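Local coordinates for putative nucleolar GTP-binding protein 1 (Plasmodium falciparum, PDB 2QU8), which binds guanine nucleotide, carrying GDP here, and is probably a small G-domain GTPase of the nucleolar NOG1 family, at residues Asn109-Phe114 against Ile197-Leu202; Asn131-Ile136 against Ile145-Asn150. One frame throughout, in Å; residues are numbered along the deposited sequence.

Contact 1: residues Asn109-Phe114 against Ile197-Leu202; sequences NGVILF and ITACEL
Apolar contact between V111 of the strand and A199 and L202 of the helix carries this pairing. V111 is the central side chain. CG1 of V111 faces the methyl group of A199, with 4.1 Å to A199 CB, while CG2 of V111 also meets the start of the L202 side chain, 4.3 Å from L202 CB. A first torsion of 57° places CG1 between the backbone N and the carbonyl carbon of V111 and leaves CG2 anti to that N, which sets both branches against the helix, astride the A199 carbonyl, with CG2 on the L202 side. Because A199 is so small, the backbones come close here, with V111 CA and A199 CA 6.6 Å apart.

Van der Waals contact with the helix backbone is tighter still. Both methyls of V111 lie against the carbonyl O of A199, CG1 at 3.6 Å and CG2 at 4.0 Å, so the valine leans against peptide as well as methyl. All three residues are buried, and together the two segments hide 152 Å².

Polar links lie at the margin. N109, just ahead of the strand, uses OD1 to bind NE2 of Q207, further along the same helix, and ND2 to bind the carbonyl of H28.

In the sheet, V111 pairs through its backbone with T31 and I33 of strand 30-35, while I112 and F114 point to the other face. The same turn of helix 192-222 extends its cover beyond V111: L202 also packs on V146 and K180, and T198 reaches V146, K180 and S182, so one helical face covers strands 110-117, 145-150 and 179-183.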
ATOM      1  N   ASN A 109       1.323 -11.662   3.648  1.00 32.77           N
ATOM      2  CA  ASN A 109       0.943 -11.123   4.959  1.00 32.05           C
ATOM      3  C   ASN A 109       1.182  -9.608   4.988  1.00 31.59           C
ATOM      4  O   ASN A 109       2.131  -9.130   5.611  1.00 31.68           O
ATOM      5  CB  ASN A 109       1.742 -11.850   6.058  1.00 31.93           C
ATOM      6  CG  ASN A 109       1.457 -11.328   7.470  1.00 32.12           C
ATOM      7  OD1 ASN A 109       0.478 -10.632   7.711  1.00 32.57           O
ATOM      8  ND2 ASN A 109       2.329 -11.678   8.407  1.00 31.60           N
ATOM      9  N   GLY A 110       0.321  -8.853   4.310  1.00 31.21           N
ATOM     10  CA  GLY A 110       0.572  -7.424   4.112  1.00 30.37           C
ATOM     11  C   GLY A 110      -0.570  -6.430   4.251  1.00 30.00           C
ATOM     12  O   GLY A 110      -1.753  -6.794   4.228  1.00 29.96           O
ATOM     13  N   VAL A 111      -0.185  -5.165   4.409  1.00 28.74           N
ATOM     14  CA  VAL A 111      -1.089  -4.027   4.355  1.00 28.16           C
ATOM     15  C   VAL A 111      -0.689  -3.221   3.112  1.00 27.58           C
ATOM     16  O   VAL A 111       0.494  -3.137   2.791  1.00 27.41           O
ATOM     17  CB  VAL A 111      -0.978  -3.162   5.646  1.00 27.90           C
ATOM     18  CG1 VAL A 111       0.453  -2.675   5.872  1.00 28.42           C
ATOM     19  CG2 VAL A 111      -1.928  -1.985   5.612  1.00 28.64           C
ATOM     20  N   ILE A 112      -1.660  -2.651   2.407  1.00 26.92           N
ATOM     21  CA  ILE A 112      -1.357  -1.860   1.204  1.00 26.64           C
ATOM     22  C   ILE A 112      -1.091  -0.422   1.593  1.00 25.95           C
ATOM     23  O   ILE A 112      -1.835   0.158   2.384  1.00 26.40           O
ATOM     24  CB  ILE A 112      -2.527  -1.858   0.177  1.00 26.68           C
ATOM     25  CG1 ILE A 112      -3.128  -3.257   0.007  1.00 26.95           C
ATOM     26  CG2 ILE A 112      -2.091  -1.245  -1.188  1.00 27.02           C
ATOM     27  CD1 ILE A 112      -2.156  -4.329  -0.491  1.00 27.38           C
ATOM     28  N   LEU A 113      -0.013   0.147   1.065  1.00 24.77           N
ATOM     29  CA  LEU A 113       0.150   1.590   1.106  1.00 23.83           C
ATOM     30  C   LEU A 113       0.008   2.103  -0.325  1.00 23.55           C
ATOM     31  O   LEU A 113       0.924   1.948  -1.134  1.00 23.19           O
ATOM     32  CB  LEU A 113       1.494   2.000   1.721  1.00 23.67           C
ATOM     33  CG  LEU A 113       1.848   3.498   1.767  1.00 23.39           C
ATOM     34  CD1 LEU A 113       0.744   4.367   2.383  1.00 22.34           C
ATOM     35  CD2 LEU A 113       3.151   3.703   2.518  1.00 23.70           C
ATOM     36  N   PHE A 114      -1.155   2.679  -0.620  1.00 23.21           N
ATOM     37  CA  PHE A 114      -1.435   3.295  -1.914  1.00 22.94           C
ATOM     38  C   PHE A 114      -1.163   4.785  -1.813  1.00 23.09           C
ATOM     39  O   PHE A 114      -1.844   5.514  -1.078  1.00 22.89           O
ATOM     40  CB  PHE A 114      -2.878   3.034  -2.400  1.00 22.75           C
ATOM     41  CG  PHE A 114      -3.129   3.492  -3.821  1.00 22.43           C
ATOM     42  CD1 PHE A 114      -2.964   2.614  -4.891  1.00 23.67           C
ATOM     43  CD2 PHE A 114      -3.492   4.809  -4.091  1.00 23.16           C
ATOM     44  CE1 PHE A 114      -3.177   3.040  -6.208  1.00 22.83           C
ATOM     45  CE2 PHE A 114      -3.703   5.246  -5.402  1.00 23.52           C
ATOM     46  CZ  PHE A 114      -3.549   4.359  -6.457  1.00 23.23           C
ATOM     47  N   ILE A 197       4.248   3.968  10.711  1.00 35.34           N
ATOM     48  CA  ILE A 197       3.636   3.503  11.966  1.00 35.77           C
ATOM     49  C   ILE A 197       2.155   3.119  11.810  1.00 35.90           C
ATOM     50  O   ILE A 197       1.742   2.050  12.253  1.00 35.86           O
ATOM     51  CB  ILE A 197       3.853   4.538  13.109  1.00 35.91           C
ATOM     52  CG1 ILE A 197       5.354   4.643  13.432  1.00 36.20           C
ATOM     53  CG2 ILE A 197       3.058   4.155  14.354  1.00 36.38           C
ATOM     54  CD1 ILE A 197       5.782   5.911  14.142  1.00 36.99           C
ATOM     55  N   THR A 198       1.357   3.969  11.165  1.00 36.44           N
ATOM     56  CA  THR A 198      -0.066   3.639  10.972  1.00 36.76           C
ATOM     57  C   THR A 198      -0.308   2.418  10.066  1.00 37.00           C
ATOM     58  O   THR A 198      -1.246   1.652  10.303  1.00 36.80           O
ATOM     59  CB  THR A 198      -0.965   4.864  10.588  1.00 36.84           C
ATOM     60  OG1 THR A 198      -1.817   4.525   9.485  1.00 38.05           O
ATOM     61  CG2 THR A 198      -0.149   6.068  10.229  1.00 36.60           C
ATOM     62  N   ALA A 199       0.542   2.229   9.052  1.00 37.52           N
ATOM     63  CA  ALA A 199       0.507   1.010   8.232  1.00 37.70           C
ATOM     64  C   ALA A 199       0.700  -0.247   9.086  1.00 38.04           C
ATOM     65  O   ALA A 199      -0.121  -1.165   9.049  1.00 38.25           O
ATOM     66  CB  ALA A 199       1.550   1.071   7.116  1.00 37.61           C
ATOM     67  N   CYS A 200       1.775  -0.270   9.866  1.00 38.62           N
ATOM     68  CA  CYS A 200       2.091  -1.405  10.731  1.00 39.47           C
ATOM     69  C   CYS A 200       0.946  -1.763  11.680  1.00 39.83           C
ATOM     70  O   CYS A 200       0.527  -2.917  11.727  1.00 40.06           O
ATOM     71  CB  CYS A 200       3.381  -1.139  11.507  1.00 39.35           C
ATOM     72  SG  CYS A 200       4.838  -1.032  10.436  1.00 40.32           S
ATOM     73  N   GLU A 201       0.433  -0.772  12.405  1.00 40.32           N
ATOM     74  CA  GLU A 201      -0.676  -0.989  13.335  1.00 40.93           C
ATOM     75  C   GLU A 201      -1.993  -1.402  12.665  1.00 40.78           C
ATOM     76  O   GLU A 201      -2.755  -2.171  13.248  1.00 40.48           O
ATOM     77  CB  GLU A 201      -0.867   0.216  14.268  1.00 41.25           C
ATOM     78  CG  GLU A 201      -0.454  -0.046  15.742  1.00 43.67           C
ATOM     79  CD  GLU A 201       1.059  -0.147  15.962  1.00 46.00           C
ATOM     80  OE1 GLU A 201       1.677   0.876  16.339  1.00 47.65           O
ATOM     81  OE2 GLU A 201       1.633  -1.244  15.764  1.00 47.01           O
ATOM     82  N   LEU A 202      -2.251  -0.914  11.446  1.00 40.52           N
ATOM     83  CA  LEU A 202      -3.395  -1.390  10.663  1.00 40.74           C
ATOM     84  C   LEU A 202      -3.258  -2.878  10.359  1.00 40.83           C
ATOM     85  O   LEU A 202      -4.250  -3.613  10.356  1.00 40.16           O
ATOM     86  CB  LEU A 202      -3.559  -0.617   9.350  1.00 40.70           C
ATOM     87  CG  LEU A 202      -4.747   0.329   9.134  1.00 41.70           C
ATOM     88  CD1 LEU A 202      -4.941   0.541   7.634  1.00 42.27           C
ATOM     89  CD2 LEU A 202      -6.056  -0.173   9.755  1.00 41.35           C
TER

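Contact 2: residues Asn131-Ile136 against Ile145-Asn150; sequences NLFYSI and IVIGFN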
ATOM      1  N   ASN A 131      -9.048   6.967  -9.558  1.00 30.68           N
ATOM      2  CA  ASN A 131      -9.480   5.987 -10.550  1.00 31.91           C
ATOM      3  C   ASN A 131      -8.573   4.761 -10.602  1.00 32.12           C
ATOM      4  O   ASN A 131      -9.056   3.633 -10.676  1.00 32.25           O
ATOM      5  CB  ASN A 131      -9.588   6.621 -11.935  1.00 32.38           C
ATOM      6  CG  ASN A 131     -10.816   7.511 -12.085  1.00 34.64           C
ATOM      7  OD1 ASN A 131     -11.515   7.821 -11.109  1.00 37.42           O
ATOM      8  ND2 ASN A 131     -11.076   7.942 -13.317  1.00 36.01           N
ATOM      9  N   LEU A 132      -7.258   4.978 -10.566  1.00 32.37           N
ATOM     10  CA  LEU A 132      -6.305   3.869 -10.499  1.00 32.64           C
ATOM     11  C   LEU A 132      -6.540   3.015  -9.250  1.00 32.97           C
ATOM     12  O   LEU A 132      -6.548   1.785  -9.334  1.00 32.55           O
ATOM     13  CB  LEU A 132      -4.852   4.375 -10.543  1.00 32.43           C
ATOM     14  CG  LEU A 132      -3.718   3.376 -10.269  1.00 32.56           C
ATOM     15  CD1 LEU A 132      -3.731   2.210 -11.243  1.00 32.71           C
ATOM     16  CD2 LEU A 132      -2.355   4.070 -10.295  1.00 32.46           C
ATOM     17  N   PHE A 133      -6.730   3.678  -8.108  1.00 33.80           N
ATOM     18  CA  PHE A 133      -6.962   2.987  -6.839  1.00 34.84           C
ATOM     19  C   PHE A 133      -8.163   2.041  -6.889  1.00 35.97           C
ATOM     20  O   PHE A 133      -8.065   0.892  -6.466  1.00 36.18           O
ATOM     21  CB  PHE A 133      -7.125   3.974  -5.679  1.00 34.26           C
ATOM     22  CG  PHE A 133      -7.562   3.319  -4.399  1.00 34.16           C
ATOM     23  CD1 PHE A 133      -6.685   2.505  -3.687  1.00 33.59           C
ATOM     24  CD2 PHE A 133      -8.860   3.482  -3.924  1.00 34.07           C
ATOM     25  CE1 PHE A 133      -7.087   1.879  -2.514  1.00 34.59           C
ATOM     26  CE2 PHE A 133      -9.270   2.864  -2.742  1.00 34.35           C
ATOM     27  CZ  PHE A 133      -8.380   2.061  -2.037  1.00 34.42           C
ATOM     28  N   TYR A 134      -9.288   2.525  -7.404  1.00 37.42           N
ATOM     29  CA  TYR A 134     -10.485   1.689  -7.515  1.00 39.35           C
ATOM     30  C   TYR A 134     -10.243   0.523  -8.453  1.00 40.36           C
ATOM     31  O   TYR A 134     -10.691  -0.594  -8.198  1.00 41.12           O
ATOM     32  CB  TYR A 134     -11.683   2.495  -8.012  1.00 39.39           C
ATOM     33  CG  TYR A 134     -12.178   3.571  -7.068  1.00 39.74           C
ATOM     34  CD1 TYR A 134     -12.428   3.305  -5.722  1.00 40.94           C
ATOM     35  CD2 TYR A 134     -12.428   4.848  -7.535  1.00 39.80           C
ATOM     36  CE1 TYR A 134     -12.901   4.317  -4.861  1.00 41.37           C
ATOM     37  CE2 TYR A 134     -12.899   5.846  -6.701  1.00 40.43           C
ATOM     38  CZ  TYR A 134     -13.130   5.583  -5.369  1.00 40.53           C
ATOM     39  OH  TYR A 134     -13.596   6.608  -4.567  1.00 41.10           O
ATOM     40  N   SER A 135      -9.513   0.793  -9.528  1.00 41.56           N
ATOM     41  CA  SER A 135      -9.273  -0.176 -10.589  1.00 42.65           C
ATOM     42  C   SER A 135      -8.460  -1.381 -10.114  1.00 43.32           C
ATOM     43  O   SER A 135      -8.575  -2.475 -10.678  1.00 43.77           O
ATOM     44  CB  SER A 135      -8.597   0.520 -11.775  1.00 42.48           C
ATOM     45  OG  SER A 135      -7.879  -0.389 -12.579  1.00 43.55           O
ATOM     46  N   ILE A 136      -7.658  -1.182  -9.070  1.00 43.98           N
ATOM     47  CA  ILE A 136      -6.721  -2.208  -8.614  1.00 44.60           C
ATOM     48  C   ILE A 136      -6.859  -2.637  -7.147  1.00 44.94           C
ATOM     49  O   ILE A 136      -6.142  -3.535  -6.698  1.00 45.47           O
ATOM     50  CB  ILE A 136      -5.235  -1.802  -8.887  1.00 44.56           C
ATOM     51  CG1 ILE A 136      -4.764  -0.710  -7.919  1.00 44.70           C
ATOM     52  CG2 ILE A 136      -5.018  -1.419 -10.365  1.00 44.44           C
ATOM     53  CD1 ILE A 136      -3.270  -0.619  -7.818  1.00 44.48           C
ATOM     54  N   ILE A 145      -5.729  -1.044   4.105  1.00 36.55           N
ATOM     55  CA  ILE A 145      -5.113  -0.096   3.181  1.00 34.83           C
ATOM     56  C   ILE A 145      -4.841   1.214   3.895  1.00 34.21           C
ATOM     57  O   ILE A 145      -5.698   1.726   4.620  1.00 34.45           O
ATOM     58  CB  ILE A 145      -6.026   0.178   1.938  1.00 35.00           C
ATOM     59  CG1 ILE A 145      -6.349  -1.125   1.192  1.00 34.34           C
ATOM     60  CG2 ILE A 145      -5.381   1.225   0.995  1.00 33.31           C
ATOM     61  CD1 ILE A 145      -7.494  -1.032   0.183  1.00 34.48           C
ATOM     62  N   VAL A 146      -3.644   1.752   3.710  1.00 32.90           N
ATOM     63  CA  VAL A 146      -3.391   3.141   4.058  1.00 31.96           C
ATOM     64  C   VAL A 146      -3.339   3.929   2.750  1.00 31.50           C
ATOM     65  O   VAL A 146      -2.659   3.524   1.808  1.00 31.02           O
ATOM     66  CB  VAL A 146      -2.082   3.321   4.869  1.00 31.82           C
ATOM     67  CG1 VAL A 146      -1.828   4.787   5.180  1.00 31.14           C
ATOM     68  CG2 VAL A 146      -2.135   2.510   6.162  1.00 32.26           C
ATOM     69  N   ILE A 147      -4.085   5.032   2.683  1.00 31.13           N
ATOM     70  CA  ILE A 147      -3.965   5.951   1.555  1.00 30.84           C
ATOM     71  C   ILE A 147      -2.962   7.010   1.961  1.00 30.68           C
ATOM     72  O   ILE A 147      -3.187   7.753   2.922  1.00 30.50           O
ATOM     73  CB  ILE A 147      -5.310   6.638   1.159  1.00 31.14           C
ATOM     74  CG1 ILE A 147      -6.421   5.613   0.881  1.00 31.51           C
ATOM     75  CG2 ILE A 147      -5.107   7.576  -0.034  1.00 30.58           C
ATOM     76  CD1 ILE A 147      -6.244   4.771  -0.361  1.00 32.13           C
ATOM     77  N   GLY A 148      -1.841   7.056   1.248  1.00 30.11           N
ATOM     78  CA  GLY A 148      -0.812   8.038   1.527  1.00 29.45           C
ATOM     79  C   GLY A 148      -0.951   9.233   0.612  1.00 29.24           C
ATOM     80  O   GLY A 148      -0.942   9.086  -0.611  1.00 29.30           O
ATOM     81  N   PHE A 149      -1.104  10.415   1.196  1.00 28.88           N
ATOM     82  CA  PHE A 149      -1.074  11.652   0.423  1.00 28.98           C
ATOM     83  C   PHE A 149       0.322  12.234   0.494  1.00 28.54           C
ATOM     84  O   PHE A 149       0.741  12.761   1.523  1.00 28.64           O
ATOM     85  CB  PHE A 149      -2.141  12.636   0.902  1.00 29.52           C
ATOM     86  CG  PHE A 149      -3.515  12.065   0.860  1.00 30.95           C
ATOM     87  CD1 PHE A 149      -4.150  11.667   2.025  1.00 32.63           C
ATOM     88  CD2 PHE A 149      -4.155  11.861  -0.358  1.00 31.05           C
ATOM     89  CE1 PHE A 149      -5.426  11.105   1.981  1.00 33.51           C
ATOM     90  CE2 PHE A 149      -5.425  11.304  -0.408  1.00 31.80           C
ATOM     91  CZ  PHE A 149      -6.058  10.925   0.763  1.00 31.40           C
ATOM     92  N   ASN A 150       1.045  12.097  -0.610  1.00 27.84           N
ATOM     93  CA  ASN A 150       2.444  12.469  -0.676  1.00 27.66           C
ATOM     94  C   ASN A 150       2.680  13.800  -1.376  1.00 27.41           C
ATOM     95  O   ASN A 150       1.802  14.313  -2.066  1.00 27.17           O
ATOM     96  CB  ASN A 150       3.251  11.362  -1.369  1.00 27.41           C
ATOM     97  CG  ASN A 150       4.733  11.449  -1.080  1.00 27.26           C
ATOM     98  OD1 ASN A 150       5.148  12.097  -0.123  1.00 25.95           O
ATOM     99  ND2 ASN A 150       5.542  10.785  -1.901  1.00 25.33           N
TER
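The ring of F133 extends from helix 126-137 toward the sheet and meets two isoleucines of the strand in different ways. I147 lies over one face of the ring: its CD1 makes a CH-pi contact, 3.9 Å from the ring centroid and 21° off the normal, shifted toward the rim, where I147 CD1 approaches F133 CE1 to 3.7 Å. I145 meets the edge with its CD1, which lies near the ring plane, 3.9 Å from F133 CZ; its CG2 approaches F133 CE1 to 4.0 Å from the I147 side of that plane. The CE1-CZ end of the ring thus lies between I147 CD1 over one face and I145 CD1 at the edge. With CG anti to the backbone N (chi1 172°), the ring extends far enough to span backbones that stay well separated, F133 CA being 9.4 Å from I147 CA.

This tight part is small, at 122 Å² buried, and wholly apolar. It is enlarged by F114, edge-to-face with F133, and by I171 and I179. Away from the strand the helix loosens toward solvent: N131 is exposed, Y134 and S135 are partly so, and Y134 OH makes a weak hydrogen bond to N174 ND2.

Strand 110-117, helix 126-137 and strand 145-150 follow one another, with the two strands parallel and adjacent, which makes this the helix-on-sheet packing of a beta-alpha-beta crossover. The strand ends at N150, which touches the bound GDP and whose ND2 hydrogen-bonds to V40 O and T186 OG1; the position of N150 is consistent with its being the asparagine that opens the NKxD guanine-recognition motif of Ras-like G domains.

How the contacts relate
Contacts 1 and 2, with centres 13 Å apart, are joined through neighbouring parallel strands of the sheet, and both segments of contact 2 fall between those of contact 1 in the sequence. Probable hydrogen bonds tie the strands: I112 O to V146 N and F114 O to G148 N, each 2.8 Å. The helices of the two contacts pack on opposite faces of the sheet. L202 of contact 1 also reaches over to contact 2, its CD1 lying 3.3 Å from I145 O. The nucleotide lies at the C-terminal end of strand 145-150, about 14 Å from the I147 side chain, so the packing of contact 2 is well removed from it.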